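Local structure of thioesterase domain protein YiiD (Shewanella oneidensis, 1T82) at the interface of chains A and B. The protein is a putative thioesterase of the hotdog-fold type, expected to hydrolyse acyl thioesters, and assembles as a dimer. Numbering follows the deposited sequence. Chains: chain A/B, hypothetical acetyltransferase.

Contact 1: the interface of chains A and B. Residues chain A 26, 28, 67, 71; chain B 61, 63.
B:Phe61 pushes its ring from the loop just ahead of helix 62-84 into chain A, where A:Ile26, A:Thr67 and A:Leu71 receive it. The tight part is the ring face. The methyl CG2 of A:Ile26 sits over the ring centre in a CH-pi contact, 3.6 Å from the CD2 atom of B:Phe61, and the two side chains run at about a right angle. The same isoleucine sends its second branch to the ring as well, with CD1 3.7 Å from CE1 of B:Phe61. Behind the ring, the backbone N of B:Gly63 lies over the opposite face, 3.3 Å above the plane, and the phenyl is thus sandwiched between the partner chain and its own helix start. The edge is closed by A:Thr67, whose CG2 methyl lies in the ring plane, 3.6 Å from CE2 of B:Phe61. With OG1 beside the backbone N and anti to the carbonyl carbon (chi1 -65°), A:Thr67 holds CG2 anti to its N, turning this methyl to the ring and OG1 to B:Gly63, whose CA is 3.5 Å from that hydroxyl. CD2 of A:Leu71 covers the ring tip, 3.7 Å from CZ of B:Phe61. Packing is looser towards A:Val28, whose CB stays 4.4 Å from CD2 of B:Phe61 and which buries little surface here. By planting an aromatic anchor in the partner, the patch joins the two subunits through largely apolar packing, and the two-fold symmetry supplies it twice.

Contact 2: the interface of chains A and B. Residues chain A 51-52, 54-56; chain B 25-27.
The backbone of A:Ile54 and A:Asn55 is extended (phi/psi of A:Ile54 -78°/167°) and runs over the turn B:Thr25 to B:Pro27, where helix 12-25 ends and helix 27-31 begins. Main-chain atoms do much of the touching. The carbonyl O of A:Ile54 meets the ring carbon CD of B:Pro27 at 3.5 Å, and the O of A:Pro52, in the 3-10 helix 51-53, reaches another ring carbon, CB of B:Pro27, at 3.5 Å. The proline ring is thereby seated against two carbonyl groups of the partner. Its outer rim also packs on the A:Ile54 side chain: CG1, held between the backbone N and the carbonyl carbon (chi1 58°), lies 3.7 Å from CD of B:Pro27, the two side chains meeting at about a right angle. At the other end of the strip, the methyl CG2 of B:Thr25 stands 4.0 Å from CD1 of A:Leu56 in a more open apolar contact. B:Ile26 lies between, its CG1 4.1 Å from CA of A:Asn55. The patch thus docks a helix-helix corner of one subunit on a loop of the other, and the two-fold symmetry repeats the docking with the chains exchanged. The carbonyl groups of A:Asn55 and B:Thr25, which could not bond each other, are joined by water 1, 3.0 Å from O of A:Asn55 and 2.9 Å from O of B:Thr25.

Contact 3: the interface of chains A and B. Residues chain A 31-32, 52-53, 61, 64; chain B 26, 28, 32.
Helix 27-31 of chain B, with B:Ile26 before it and B:Met32 after it, packs against the end of the same helix in chain A, the 3-10 helix 51-53, and the loop and first turn at A:Phe61 and A:Ser64, where helix 62-84 starts. B:Val28 is the plug. Its CG1, trans to its backbone N (chi1 161°), meets the CE methyl of the selenomethionine A:Met32 at 3.7 Å, while CG2 points to A:Ser64, 3.5 Å from the hydroxyl OG, and lies in the plane of the A:Phe31 ring at its edge, whose CE2 packs 3.7 Å from CA of B:Val28. On the other flank CG2 of B:Ile26 sits over the centre of the A:Phe61 ring, 3.7 Å from CD2. The wall facing the valine is braced within chain A: OG of A:Ser64 donates to OD1 of A:Asn53 at 2.7 Å from a position tilted off the carbonyl plane, and ND2 of the same amide donates to O of A:Met32 at 3.0 Å, on a lone pair in the carbonyl plane. These two bonds fix the amide's rotation. Near the two-fold axis the CE methyls of A:Met32 and B:Met32 meet. Water 2 crosses the boundary, 2.8 Å from O of A:Pro52 and accepting the backbone N-H of B:Val28 at 2.9 Å.

Contact 1: the interface of chains A and B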
# COMPACT_ATOMS: atom_id res chain seq x y z
N ILE A 26 13.69 2.06 -5.53
CA ILE A 26 12.28 1.69 -5.58
C ILE A 26 11.58 2.40 -6.73
O ILE A 26 11.06 3.51 -6.57
CB ILE A 26 11.57 2.08 -4.26
CG1 ILE A 26 12.36 1.53 -3.07
CG2 ILE A 26 10.14 1.57 -4.26
CD1 ILE A 26 11.89 2.03 -1.73
N VAL A 28 8.75 2.27 -8.01
CA VAL A 28 7.40 2.74 -7.70
C VAL A 28 7.43 4.11 -7.02
O VAL A 28 6.57 4.95 -7.28
CB VAL A 28 6.64 1.73 -6.81
CG1 VAL A 28 5.43 2.40 -6.15
CG2 VAL A 28 6.18 0.56 -7.64
N THR A 67 1.60 3.70 0.41
CA THR A 67 3.00 3.73 0.05
C THR A 67 3.73 4.98 0.52
O THR A 67 4.86 4.89 0.99
CB THR A 67 3.18 3.56 -1.47
OG1 THR A 67 2.72 2.25 -1.85
CG2 THR A 67 4.65 3.69 -1.86
N LEU A 71 6.85 4.92 3.23
CA LEU A 71 8.16 5.52 2.98
C LEU A 71 8.47 6.67 3.93
O LEU A 71 9.64 6.96 4.20
CB LEU A 71 8.26 5.99 1.52
CG LEU A 71 8.34 4.83 0.51
CD1 LEU A 71 8.42 5.40 -0.90
CD2 LEU A 71 9.57 3.96 0.80
N PHE B 61 8.78 -4.71 -3.19
CA PHE B 61 8.63 -3.55 -2.32
C PHE B 61 7.36 -3.65 -1.47
O PHE B 61 6.29 -4.00 -1.98
CB PHE B 61 8.59 -2.29 -3.20
CG PHE B 61 8.26 -1.02 -2.46
CD1 PHE B 61 8.95 -0.67 -1.31
CD2 PHE B 61 7.27 -0.17 -2.93
CE1 PHE B 61 8.67 0.52 -0.64
CE2 PHE B 61 6.97 1.03 -2.28
CZ PHE B 61 7.68 1.37 -1.13
N GLY B 63 5.34 -1.50 -0.41
CA GLY B 63 4.23 -0.73 -0.93
C GLY B 63 3.53 -1.42 -2.08
O GLY B 63 2.31 -1.34 -2.21

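Contact 2: the interface of chains A and B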
# COMPACT_ATOMS: atom_id res chain seq x y z
N ALA A 51 -1.62 13.75 -9.38
CA ALA A 51 -1.61 13.23 -10.75
C ALA A 51 -1.30 11.75 -11.00
O ALA A 51 -2.16 11.02 -11.49
CB ALA A 51 -0.70 14.10 -11.62
N PRO A 52 -0.08 11.28 -10.71
CA PRO A 52 0.20 9.86 -10.96
C PRO A 52 -0.46 8.93 -9.94
O PRO A 52 -0.56 7.72 -10.16
CB PRO A 52 1.72 9.79 -10.89
CG PRO A 52 2.03 10.81 -9.83
CD PRO A 52 1.13 11.97 -10.22
N ILE A 54 -3.67 9.16 -8.76
CA ILE A 54 -5.12 9.23 -8.77
C ILE A 54 -5.85 7.90 -8.91
O ILE A 54 -5.26 6.86 -9.23
CB ILE A 54 -5.61 10.15 -9.92
CG1 ILE A 54 -5.09 9.62 -11.25
CG2 ILE A 54 -5.11 11.56 -9.68
CD1 ILE A 54 -5.63 10.38 -12.46
N ASN A 55 -7.15 7.95 -8.65
CA ASN A 55 -8.05 6.81 -8.77
C ASN A 55 -9.20 7.31 -9.63
O ASN A 55 -9.11 8.36 -10.26
CB ASN A 55 -8.58 6.36 -7.40
CG ASN A 55 -9.26 7.47 -6.64
OD1 ASN A 55 -9.85 8.38 -7.23
ND2 ASN A 55 -9.21 7.40 -5.31
N LEU A 56 -10.29 6.56 -9.64
CA LEU A 56 -11.48 6.90 -10.43
C LEU A 56 -12.01 8.32 -10.19
O LEU A 56 -12.29 9.05 -11.15
CB LEU A 56 -12.59 5.89 -10.13
CG LEU A 56 -13.94 6.11 -10.82
CD1 LEU A 56 -13.76 6.05 -12.32
CD2 LEU A 56 -14.93 5.05 -10.35
N THR B 25 -8.07 3.77 -14.77
CA THR B 25 -8.44 4.71 -13.72
C THR B 25 -7.37 4.92 -12.66
O THR B 25 -7.35 5.94 -11.98
CB THR B 25 -9.72 4.25 -13.00
OG1 THR B 25 -9.47 3.06 -12.26
CG2 THR B 25 -10.83 3.99 -14.02
N ILE B 26 -6.46 3.95 -12.54
CA ILE B 26 -5.40 4.02 -11.54
C ILE B 26 -4.03 3.85 -12.19
O ILE B 26 -3.54 2.73 -12.34
CB ILE B 26 -5.61 2.90 -10.49
CG1 ILE B 26 -7.01 3.02 -9.89
CG2 ILE B 26 -4.54 2.99 -9.42
CD1 ILE B 26 -7.42 1.84 -9.02
N PRO B 27 -3.39 4.97 -12.57
CA PRO B 27 -2.07 4.93 -13.22
C PRO B 27 -1.03 4.05 -12.51
O PRO B 27 -0.22 3.40 -13.17
CB PRO B 27 -1.67 6.40 -13.26
CG PRO B 27 -3.00 7.10 -13.41
CD PRO B 27 -3.85 6.36 -12.40
O HOH W 1 -8.44 8.31 -13.22

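Contact 3: the interface of chains A and B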
# COMPACT_ATOMS: atom_id res chain seq x y z
N PHE A 31 7.84 6.68 -9.71
CA PHE A 31 6.63 6.90 -10.49
C PHE A 31 5.61 7.73 -9.71
O PHE A 31 4.97 8.64 -10.25
CB PHE A 31 5.98 5.57 -10.89
CG PHE A 31 4.68 5.74 -11.63
CD1 PHE A 31 4.68 6.09 -12.98
CD2 PHE A 31 3.47 5.62 -10.97
CE1 PHE A 31 3.48 6.31 -13.66
CE2 PHE A 31 2.26 5.84 -11.63
CZ PHE A 31 2.27 6.19 -12.97
N MSE A 32 5.46 7.41 -8.42
CA MSE A 32 4.51 8.14 -7.57
C MSE A 32 5.04 9.53 -7.21
O MSE A 32 4.33 10.34 -6.61
CB MSE A 32 4.25 7.36 -6.27
CG MSE A 32 3.56 6.02 -6.46
SE MSE A 32 3.27 5.19 -4.74
CE MSE A 32 2.03 3.79 -5.25
N PRO A 52 -0.08 11.28 -10.71
CA PRO A 52 0.20 9.86 -10.96
C PRO A 52 -0.46 8.93 -9.94
O PRO A 52 -0.56 7.72 -10.16
CB PRO A 52 1.72 9.79 -10.89
CG PRO A 52 2.03 10.81 -9.83
CD PRO A 52 1.13 11.97 -10.22
N ASN A 53 -0.91 9.51 -8.84
CA ASN A 53 -1.51 8.76 -7.76
C ASN A 53 -3.03 8.78 -7.67
O ASN A 53 -3.61 8.43 -6.64
CB ASN A 53 -0.91 9.27 -6.45
CG ASN A 53 0.59 9.08 -6.39
OD1 ASN A 53 1.07 7.95 -6.49
ND2 ASN A 53 1.34 10.17 -6.26
N PHE A 61 -5.24 7.53 -4.69
CA PHE A 61 -5.39 6.08 -4.67
C PHE A 61 -4.93 5.50 -3.33
O PHE A 61 -3.89 5.89 -2.80
CB PHE A 61 -4.58 5.50 -5.83
CG PHE A 61 -4.48 4.01 -5.81
CD1 PHE A 61 -5.61 3.23 -5.63
CD2 PHE A 61 -3.25 3.40 -5.98
CE1 PHE A 61 -5.51 1.84 -5.61
CE2 PHE A 61 -3.14 2.01 -5.96
CZ PHE A 61 -4.27 1.23 -5.78
N SER A 64 -1.37 4.42 -3.12
CA SER A 64 -0.39 5.50 -3.08
C SER A 64 -0.35 6.07 -1.67
O SER A 64 0.72 6.34 -1.14
CB SER A 64 -0.75 6.59 -4.09
OG SER A 64 -0.64 6.09 -5.41
N ILE B 26 -6.46 3.95 -12.54
CA ILE B 26 -5.40 4.02 -11.54
C ILE B 26 -4.03 3.85 -12.19
O ILE B 26 -3.54 2.73 -12.34
CB ILE B 26 -5.61 2.90 -10.49
CG1 ILE B 26 -7.01 3.02 -9.89
CG2 ILE B 26 -4.54 2.99 -9.42
CD1 ILE B 26 -7.42 1.84 -9.02
N VAL B 28 -1.06 4.03 -11.18
CA VAL B 28 -0.12 3.21 -10.42
C VAL B 28 -0.29 1.73 -10.73
O VAL B 28 0.69 0.98 -10.80
CB VAL B 28 -0.30 3.42 -8.89
CG1 VAL B 28 0.33 2.25 -8.12
CG2 VAL B 28 0.36 4.72 -8.46
N MSE B 32 2.61 -0.73 -12.15
CA MSE B 32 2.94 -1.96 -11.43
C MSE B 32 2.61 -3.21 -12.23
O MSE B 32 2.97 -4.33 -11.83
CB MSE B 32 2.19 -2.00 -10.09
CG MSE B 32 2.66 -0.99 -9.07
SE MSE B 32 1.76 -1.23 -7.38
CE MSE B 32 2.69 0.09 -6.32
O HOH W 2 -2.57 5.92 -9.54

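Measured between the centres of their C-alpha atoms, contacts 2 and 3 lie about 6 Å apart and share A:Pro52 and B:Ile26, contacts 1 and 3 about 10 Å, and contacts 1 and 2 about 16 Å. The Ile26-Phe61 pair appears in contact 1 and, with the chains exchanged, in contact 3, which reaches the two-fold axis through the Met32 methyls. Residues of segment 25-28 enter all three contacts, and the start of helix 62-84 enters contacts 1 and 3. The patches are thus probably parts of one interface, largely apolar in contact 1 and bridged by water in contacts 2 and 3, consistent with the hotdog-like dimer.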